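Local coordinates for hydrogenase maturation protease HycI (Thermococcus kodakarensis KOD1, PDB 5ZBY), which probably acts as an A31-family endopeptidase that trims the C-terminal extension of a [NiFe] hydrogenase precursor during its maturation, at residues Pro136-Leu139 against Ile140-Arg143; Asp22-Gly25 against Asp26-Phe29; Pro104-Ile107 against Val108-Ile112; Arg143-Arg146 against Leu147-Ile151. All blocks are in the same frame, centred on the assembly; numbering follows the deposited sequence.

In the fold
Three of the four contacts lie on helices and one in a loop; only interaction 1 is a surface contact, the others being partly buried. Interactions 1 and 4 follow one another from the N-terminus of helix 138-156 and share R143. Interaction 2, in the loop between strand 14-18 and helix 29-40, touches both: D26 OD1 bonds S137 OG, and the F29 ring packs on A144 and L147. Interaction 3, at the start of helix 105-116, touches none of the others, the closest being interaction 2 at about 12 Å between nearest atoms. Salt bridges mark interactions 1 and 2, a serine-to-carbonyl bond interaction 3, and interaction 4 brings two carboxylates together with their planes nearly perpendicular.

Interaction 1: residues Pro136-Leu139 against Ile140-Arg143; sequences PSEL and IKER
S137 caps the N-terminus of helix 138-156, its OG accepting the N-H of I140 at 3.2 Å from I140 N; the N-H...O angle of 165° makes this a nearly straight bond. Because chi1 of S137 (69°) holds OG between its own N and carbonyl carbon, the hydroxyl oxygen faces forward onto the first turn, where it also lies 3.4 Å from I140 CG1. K141 runs back toward the residues before the helix, alongside E138. Its CG rests 3.9 Å from P136 CG, the two side chains crossing at about a right angle, and its CE passes 3.2 Å from P136 O. At the end of the chain NZ forms a salt bridge with E138 OE2 at 3.0 Å, meeting that oxygen from above the carboxylate plane (49° out of it). E135 gives NZ a second salt bridge, and two acids round one ammonium would be expected to favour its charged state. In the next shell, D26 bonds the same S137 OG, while buried I140 packs on F29 and C125, joining the helix start to helix 29-40 and strand 119-125. Further along the helix R143 grips E142 side-on, NE to OE1 and NH2 to OE2; E142 OE2 uses its syn lone pair toward R143 NH2, 2.8 Å away in the guanidinium plane, and L139 CD1 lies 4.0 Å from R143 CG.

Interaction 2: residues Asp22-Gly25 against Asp26-Phe29; sequences DVRG and DDAF
R24 lays its side chain across that of D27, CB over CB at 3.9 Å, and brings one edge of its guanidinium to a single carboxylate oxygen. D27 OD2 takes two bonds there, from R24 NE at 2.9 Å and from R24 NH2 at 3.0 Å, and lies in the guanidinium plane. The carboxylate plane, however, is turned 76° from that plane, so the two nitrogens see OD2 differently: NE is met by the anti lone pair of D27 OD2, whereas NH2 comes to OD2 from above the carboxylate plane. A bend at chi3 of R24 (64°) swings the guanidinium to where this side-on grip is possible.

Beneath the salt bridge the backbone makes a tight reversal. D27 N donates to R24 O at 3.1 Å, closing a type II' beta turn with G25 and D26 at its corners; G25 has the positive phi (60°) of that turn's first corner. A28 N then bonds G25 O at 2.9 Å, so the chain enters a short 3-10 segment just before helix 29-40. A28 CB packs 3.7 Å from D22 CA, bringing D22 back beside A28. D26 starts away from residues 22-25, and its carboxylate is bonded by G128 N, S129 N and S137 OG.

A bound EPE molecule, probably from the crystallisation liquor, lies about 4 Å from the D27 side chain. R24 NH1 also bridges to E53, so the guanidinium spans two acids; held by E53, it presents NE and NH2 to one oxygen of D27 and probably limits the movement of OD2.

Interaction 3: residues Pro104-Ile107 against Val108-Ile112; sequences PLRI and VASYI
S110 turns back along helix 105-116 onto R106, one turn earlier. Its CB comes first, 3.3 Å from R106 O and 3.8 Å from I107 O. OG, the tip, donates a hydrogen bond to R106 O at 2.7 Å and stands 4.1 Å from R106 CG. That reach depends on chi1 of S110 (-61°), which sets OG opposite the carbonyl carbon and close to the residue's own N. S110 N donates to R106 O as well, at 2.9 Å, so one carbonyl oxygen takes two donors from one residue; they approach from opposite faces of the carbonyl plane, OG tilted 30° from it and N 32°. The hydroxyl's proton is thereby engaged by the helix backbone.

The R106 side chain starts away from residues 108-112, and a bend at its chi3 places the guanidinium so that I107 CD1 lies over one face, 4.2 Å above the plane and offset toward its rim. On the inner side of the helix the contact is apolar, with L105 CD1 4.3 Å from V108 CB. P104 O takes two weak bonds, from I107 N and V108 N, whereas A109 N to L105 O is a straight helical bond. P104 occupies the N-cap position, and L105 N bonds a sulfonate oxygen of EPE, probably from the crystallisation liquor, at a position where the helix N-terminus would be expected to favour an anion.

The helix lies over the sheet: L105 packs on F72 and L122 of strands 69-75 and 119-125, A109 on I120, and V108 against V59 of helix 59-64.

Interaction 4: residues Arg143-Arg146 against Leu147-Ile151; sequences RAER and LAELI
R146 and L150 slant across one another one turn apart, the leucine sitting over the flat end of the arginine. L150 CD2 lies above the centre of the guanidinium, 3.8 Å from its plane, while L150 CD1 is 3.8 Å from R146 NE and 3.9 Å from R146 CG. The arginine gets there by setting CG opposite its own N (chi1 178°) and folding at chi2 (58°), which carries the guanidinium mainly outward from the helix, where L150 leans back over it. E149 lies near the edge of the same guanidinium, but E149 OE1 stays 4.3 Å from R146 NH1, beyond a salt bridge.

These residues belong to the middle of helix 138-156, whose regular i to i+4 bonds run from L147 N to R143 O through L150 N to R146 O. Its inner face is lined by A144 and L147, which pack on F29, L32 and V33 of helix 29-40 and on I123 of strand 119-125.

A second pair, E145 and E149, meets carboxylate to carboxylate. E145 OE2 and E149 OE2 approach to 3.3 Å with their planes 82° apart, and E149 CG is 3.2 Å from E145 O. Two acceptors this close would probably repel or favour a shared proton; R36 NE, in a salt bridge with E145 OE2, probably offsets part of the charge.

Interaction 1: residues Pro136-Leu139 against Ile140-Arg143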
# COMPACT_ATOMS: atom_id res chain seq x y z
N PRO A 136 13.63 0.23 -10.66
CA PRO A 136 12.29 0.54 -11.18
C PRO A 136 12.35 1.43 -12.42
O PRO A 136 13.30 2.18 -12.57
CB PRO A 136 11.61 1.27 -10.01
CG PRO A 136 12.75 1.70 -9.09
CD PRO A 136 13.79 0.65 -9.25
N SER A 137 11.33 1.40 -13.23
CA SER A 137 11.23 2.28 -14.36
C SER A 137 11.07 3.71 -13.91
O SER A 137 10.67 3.96 -12.83
CB SER A 137 10.06 1.86 -15.24
OG SER A 137 8.83 2.08 -14.65
N GLU A 138 11.46 4.64 -14.77
CA GLU A 138 11.28 6.06 -14.52
C GLU A 138 9.83 6.35 -14.23
O GLU A 138 9.51 7.11 -13.32
CB GLU A 138 11.72 6.86 -15.74
CG GLU A 138 13.15 6.59 -16.12
CD GLU A 138 14.11 7.01 -15.02
OE1 GLU A 138 13.90 8.11 -14.46
OE2 GLU A 138 15.05 6.25 -14.70
N LEU A 139 8.96 5.72 -15.00
CA LEU A 139 7.52 5.95 -14.88
C LEU A 139 7.01 5.54 -13.49
O LEU A 139 6.33 6.30 -12.84
CB LEU A 139 6.75 5.18 -15.98
CG LEU A 139 5.22 5.23 -15.87
CD1 LEU A 139 4.72 6.63 -15.78
CD2 LEU A 139 4.67 4.55 -17.16
N ILE A 140 7.38 4.36 -13.03
CA ILE A 140 6.98 3.91 -11.72
C ILE A 140 7.56 4.78 -10.63
O ILE A 140 6.92 4.98 -9.65
CB ILE A 140 7.31 2.42 -11.51
CG1 ILE A 140 6.37 1.54 -12.31
CG2 ILE A 140 7.30 2.00 -10.06
CD1 ILE A 140 4.96 1.98 -12.38
N LYS A 141 8.79 5.23 -10.78
CA LYS A 141 9.33 6.16 -9.78
C LYS A 141 8.50 7.42 -9.73
O LYS A 141 8.22 7.95 -8.62
CB LYS A 141 10.79 6.53 -10.07
CG LYS A 141 11.74 5.38 -9.88
CD LYS A 141 13.17 5.78 -10.25
CE LYS A 141 13.61 5.21 -11.57
NZ LYS A 141 15.06 5.48 -11.78
N GLU A 142 8.10 7.91 -10.90
CA GLU A 142 7.32 9.14 -10.94
C GLU A 142 5.94 8.91 -10.31
O GLU A 142 5.40 9.79 -9.62
CB GLU A 142 7.23 9.66 -12.38
CG GLU A 142 6.40 10.93 -12.53
CD GLU A 142 4.94 10.65 -12.78
OE1 GLU A 142 4.64 9.65 -13.48
OE2 GLU A 142 4.08 11.44 -12.29
N ARG A 143 5.36 7.73 -10.55
CA ARG A 143 4.04 7.40 -10.03
C ARG A 143 4.12 7.25 -8.51
O ARG A 143 3.20 7.66 -7.79
CB ARG A 143 3.49 6.10 -10.69
CG ARG A 143 3.09 6.25 -12.19
CD ARG A 143 1.79 7.05 -12.37
NE ARG A 143 2.05 8.48 -12.28
CZ ARG A 143 1.11 9.41 -12.31
NH1 ARG A 143 -0.16 9.06 -12.43
NH2 ARG A 143 1.43 10.70 -12.20

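Interaction 2: residues Asp22-Gly25 against Asp26-Phe29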
# COMPACT_ATOMS: atom_id res chain seq x y z
N ASP A 22 12.73 -3.56 -3.48
CA ASP A 22 13.39 -2.41 -4.13
C ASP A 22 14.44 -2.80 -5.19
O ASP A 22 14.97 -1.91 -5.89
CB ASP A 22 14.02 -1.48 -3.07
CG ASP A 22 14.98 -2.21 -2.13
OD1 ASP A 22 15.06 -3.46 -2.17
OD2 ASP A 22 15.63 -1.52 -1.31
N VAL A 23 14.74 -4.08 -5.32
CA VAL A 23 15.61 -4.58 -6.39
C VAL A 23 14.88 -5.43 -7.44
O VAL A 23 15.51 -6.15 -8.19
CB VAL A 23 16.83 -5.33 -5.86
CG1 VAL A 23 17.50 -4.53 -4.76
CG2 VAL A 23 16.45 -6.72 -5.36
N ARG A 24 13.56 -5.37 -7.46
CA ARG A 24 12.78 -6.15 -8.39
C ARG A 24 12.01 -5.30 -9.40
O ARG A 24 10.83 -5.49 -9.61
CB ARG A 24 11.85 -7.14 -7.69
CG ARG A 24 11.65 -8.42 -8.48
CD ARG A 24 11.10 -9.54 -7.63
NE ARG A 24 9.76 -9.23 -7.14
CZ ARG A 24 9.29 -9.64 -5.97
NH1 ARG A 24 10.05 -10.39 -5.18
NH2 ARG A 24 8.07 -9.31 -5.60
N GLY A 25 12.70 -4.32 -9.97
CA GLY A 25 12.14 -3.45 -10.99
C GLY A 25 10.93 -2.68 -10.49
O GLY A 25 10.96 -2.12 -9.42
N ASP A 26 9.86 -2.67 -11.28
CA ASP A 26 8.68 -1.88 -10.89
C ASP A 26 8.03 -2.39 -9.61
O ASP A 26 7.17 -1.70 -9.05
CB ASP A 26 7.66 -1.90 -12.02
CG ASP A 26 8.12 -1.09 -13.24
OD1 ASP A 26 8.95 -0.18 -13.08
OD2 ASP A 26 7.53 -1.29 -14.31
N ASP A 27 8.39 -3.59 -9.15
CA ASP A 27 7.90 -4.08 -7.82
C ASP A 27 8.46 -3.26 -6.67
O ASP A 27 8.02 -3.44 -5.51
CB ASP A 27 8.27 -5.56 -7.62
CG ASP A 27 7.18 -6.49 -8.09
OD1 ASP A 27 6.10 -6.00 -8.46
OD2 ASP A 27 7.40 -7.73 -8.07
N ALA A 28 9.35 -2.31 -6.96
CA ALA A 28 9.79 -1.38 -5.91
C ALA A 28 8.68 -0.41 -5.52
O ALA A 28 8.79 0.27 -4.52
CB ALA A 28 10.99 -0.59 -6.36
N PHE A 29 7.65 -0.30 -6.35
CA PHE A 29 6.65 0.77 -6.17
C PHE A 29 6.23 1.06 -4.71
O PHE A 29 6.36 2.20 -4.25
CB PHE A 29 5.39 0.46 -6.97
CG PHE A 29 4.31 1.48 -6.79
CD1 PHE A 29 4.40 2.70 -7.41
CD2 PHE A 29 3.21 1.19 -6.02
CE1 PHE A 29 3.40 3.67 -7.22
CE2 PHE A 29 2.20 2.14 -5.84
CZ PHE A 29 2.31 3.39 -6.46

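Interaction 3: residues Pro104-Ile107 against Val108-Ile112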
# COMPACT_ATOMS: atom_id res chain seq x y z
N PRO A 104 -1.87 -14.69 1.11
CA PRO A 104 -2.51 -13.55 0.47
C PRO A 104 -2.80 -12.39 1.41
O PRO A 104 -2.99 -12.55 2.58
CB PRO A 104 -3.78 -14.11 -0.14
CG PRO A 104 -4.11 -15.27 0.63
CD PRO A 104 -2.82 -15.90 0.93
N LEU A 105 -2.81 -11.22 0.82
CA LEU A 105 -3.07 -10.01 1.53
C LEU A 105 -4.47 -10.05 2.13
O LEU A 105 -4.71 -9.47 3.15
CB LEU A 105 -2.87 -8.82 0.61
CG LEU A 105 -3.00 -7.46 1.26
CD1 LEU A 105 -1.96 -7.25 2.33
CD2 LEU A 105 -2.96 -6.32 0.27
N ARG A 106 -5.39 -10.72 1.47
CA ARG A 106 -6.73 -10.87 2.05
C ARG A 106 -6.72 -11.43 3.48
O ARG A 106 -7.50 -10.99 4.34
CB ARG A 106 -7.60 -11.79 1.16
CG ARG A 106 -9.02 -11.97 1.69
CD ARG A 106 -9.92 -12.75 0.66
NE ARG A 106 -9.48 -14.13 0.55
CZ ARG A 106 -10.01 -15.16 1.20
NH1 ARG A 106 -11.05 -15.01 2.03
NH2 ARG A 106 -9.50 -16.36 1.01
N ILE A 107 -5.89 -12.41 3.72
CA ILE A 107 -5.77 -13.00 5.04
C ILE A 107 -5.19 -12.03 6.05
O ILE A 107 -5.72 -11.86 7.11
CB ILE A 107 -4.85 -14.22 5.01
CG1 ILE A 107 -5.30 -15.25 3.98
CG2 ILE A 107 -4.75 -14.83 6.38
CD1 ILE A 107 -6.74 -15.64 4.08
N VAL A 108 -4.13 -11.36 5.66
CA VAL A 108 -3.53 -10.31 6.51
C VAL A 108 -4.54 -9.24 6.87
O VAL A 108 -4.71 -8.90 8.03
CB VAL A 108 -2.29 -9.69 5.82
CG1 VAL A 108 -1.74 -8.54 6.67
CG2 VAL A 108 -1.23 -10.76 5.60
N ALA A 109 -5.21 -8.67 5.86
CA ALA A 109 -6.18 -7.62 6.03
C ALA A 109 -7.38 -8.04 6.88
O ALA A 109 -7.87 -7.26 7.69
CB ALA A 109 -6.67 -7.14 4.61
N SER A 110 -7.85 -9.28 6.68
CA SER A 110 -8.98 -9.81 7.47
C SER A 110 -8.60 -9.94 8.96
O SER A 110 -9.38 -9.61 9.84
CB SER A 110 -9.43 -11.18 6.96
OG SER A 110 -9.88 -11.07 5.59
N TYR A 111 -7.39 -10.46 9.20
CA TYR A 111 -6.92 -10.51 10.60
C TYR A 111 -6.83 -9.12 11.23
O TYR A 111 -7.34 -8.88 12.34
CB TYR A 111 -5.57 -11.20 10.64
CG TYR A 111 -4.96 -11.24 12.02
CD1 TYR A 111 -5.38 -12.17 12.95
CD2 TYR A 111 -3.97 -10.34 12.39
CE1 TYR A 111 -4.84 -12.22 14.22
CE2 TYR A 111 -3.42 -10.38 13.68
CZ TYR A 111 -3.85 -11.33 14.58
OH TYR A 111 -3.31 -11.39 15.85
N ILE A 112 -6.18 -8.18 10.54
CA ILE A 112 -6.08 -6.81 11.08
C ILE A 112 -7.45 -6.19 11.40
O ILE A 112 -7.67 -5.62 12.49
CB ILE A 112 -5.30 -5.88 10.11
CG1 ILE A 112 -3.85 -6.37 9.97
CG2 ILE A 112 -5.45 -4.40 10.61
CD1 ILE A 112 -3.03 -5.73 8.85

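Interaction 4: residues Arg143-Arg146 against Leu147-Ile151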
# COMPACT_ATOMS: atom_id res chain seq x y z
N ARG A 143 5.36 7.73 -10.55
CA ARG A 143 4.04 7.40 -10.03
C ARG A 143 4.12 7.25 -8.51
O ARG A 143 3.20 7.66 -7.79
CB ARG A 143 3.49 6.10 -10.69
CG ARG A 143 3.09 6.25 -12.19
CD ARG A 143 1.79 7.05 -12.37
NE ARG A 143 2.05 8.48 -12.28
CZ ARG A 143 1.11 9.41 -12.31
NH1 ARG A 143 -0.16 9.06 -12.43
NH2 ARG A 143 1.43 10.70 -12.20
N ALA A 144 5.21 6.67 -8.00
CA ALA A 144 5.37 6.54 -6.53
C ALA A 144 5.47 7.92 -5.90
O ALA A 144 4.84 8.19 -4.87
CB ALA A 144 6.60 5.71 -6.19
N GLU A 145 6.26 8.79 -6.53
CA GLU A 145 6.44 10.15 -5.98
C GLU A 145 5.08 10.88 -6.01
O GLU A 145 4.68 11.55 -5.05
CB GLU A 145 7.51 10.91 -6.77
CG GLU A 145 7.75 12.34 -6.33
CD GLU A 145 8.44 12.43 -4.97
OE1 GLU A 145 9.19 11.49 -4.60
OE2 GLU A 145 8.23 13.44 -4.28
N ARG A 146 4.36 10.72 -7.10
CA ARG A 146 3.03 11.32 -7.22
C ARG A 146 2.04 10.82 -6.17
O ARG A 146 1.38 11.63 -5.48
CB ARG A 146 2.50 11.07 -8.64
CG ARG A 146 1.12 11.60 -8.89
CD ARG A 146 1.08 13.09 -8.64
NE ARG A 146 -0.18 13.66 -9.07
CZ ARG A 146 -0.52 14.93 -8.88
NH1 ARG A 146 0.31 15.75 -8.25
NH2 ARG A 146 -1.70 15.36 -9.31
N LEU A 147 1.98 9.51 -5.96
CA LEU A 147 1.07 8.98 -4.92
C LEU A 147 1.50 9.43 -3.53
O LEU A 147 0.65 9.72 -2.67
CB LEU A 147 1.01 7.44 -4.98
CG LEU A 147 0.07 6.83 -3.92
CD1 LEU A 147 -1.40 7.26 -4.10
CD2 LEU A 147 0.21 5.32 -4.01
N ALA A 148 2.81 9.45 -3.27
CA ALA A 148 3.25 9.90 -1.93
C ALA A 148 2.86 11.35 -1.73
O ALA A 148 2.44 11.72 -0.63
CB ALA A 148 4.75 9.73 -1.75
N GLU A 149 3.00 12.17 -2.77
CA GLU A 149 2.57 13.58 -2.66
C GLU A 149 1.06 13.73 -2.45
O GLU A 149 0.62 14.56 -1.62
CB GLU A 149 2.98 14.36 -3.90
CG GLU A 149 4.48 14.57 -4.05
CD GLU A 149 4.83 15.44 -5.25
OE1 GLU A 149 3.90 15.96 -5.91
OE2 GLU A 149 6.04 15.61 -5.52
N LEU A 150 0.27 12.94 -3.15
CA LEU A 150 -1.18 13.04 -3.01
C LEU A 150 -1.57 12.65 -1.59
O LEU A 150 -2.40 13.32 -0.93
CB LEU A 150 -1.89 12.16 -4.05
CG LEU A 150 -1.67 12.64 -5.49
CD1 LEU A 150 -2.00 11.55 -6.48
CD2 LEU A 150 -2.52 13.88 -5.75
N ILE A 151 -0.96 11.57 -1.11
CA ILE A 151 -1.29 11.12 0.25
C ILE A 151 -0.80 12.13 1.27
O ILE A 151 -1.54 12.44 2.23
CB ILE A 151 -0.71 9.72 0.56
CG1 ILE A 151 -1.47 8.69 -0.28
CG2 ILE A 151 -0.82 9.42 2.08
CD1 ILE A 151 -0.87 7.30 -0.24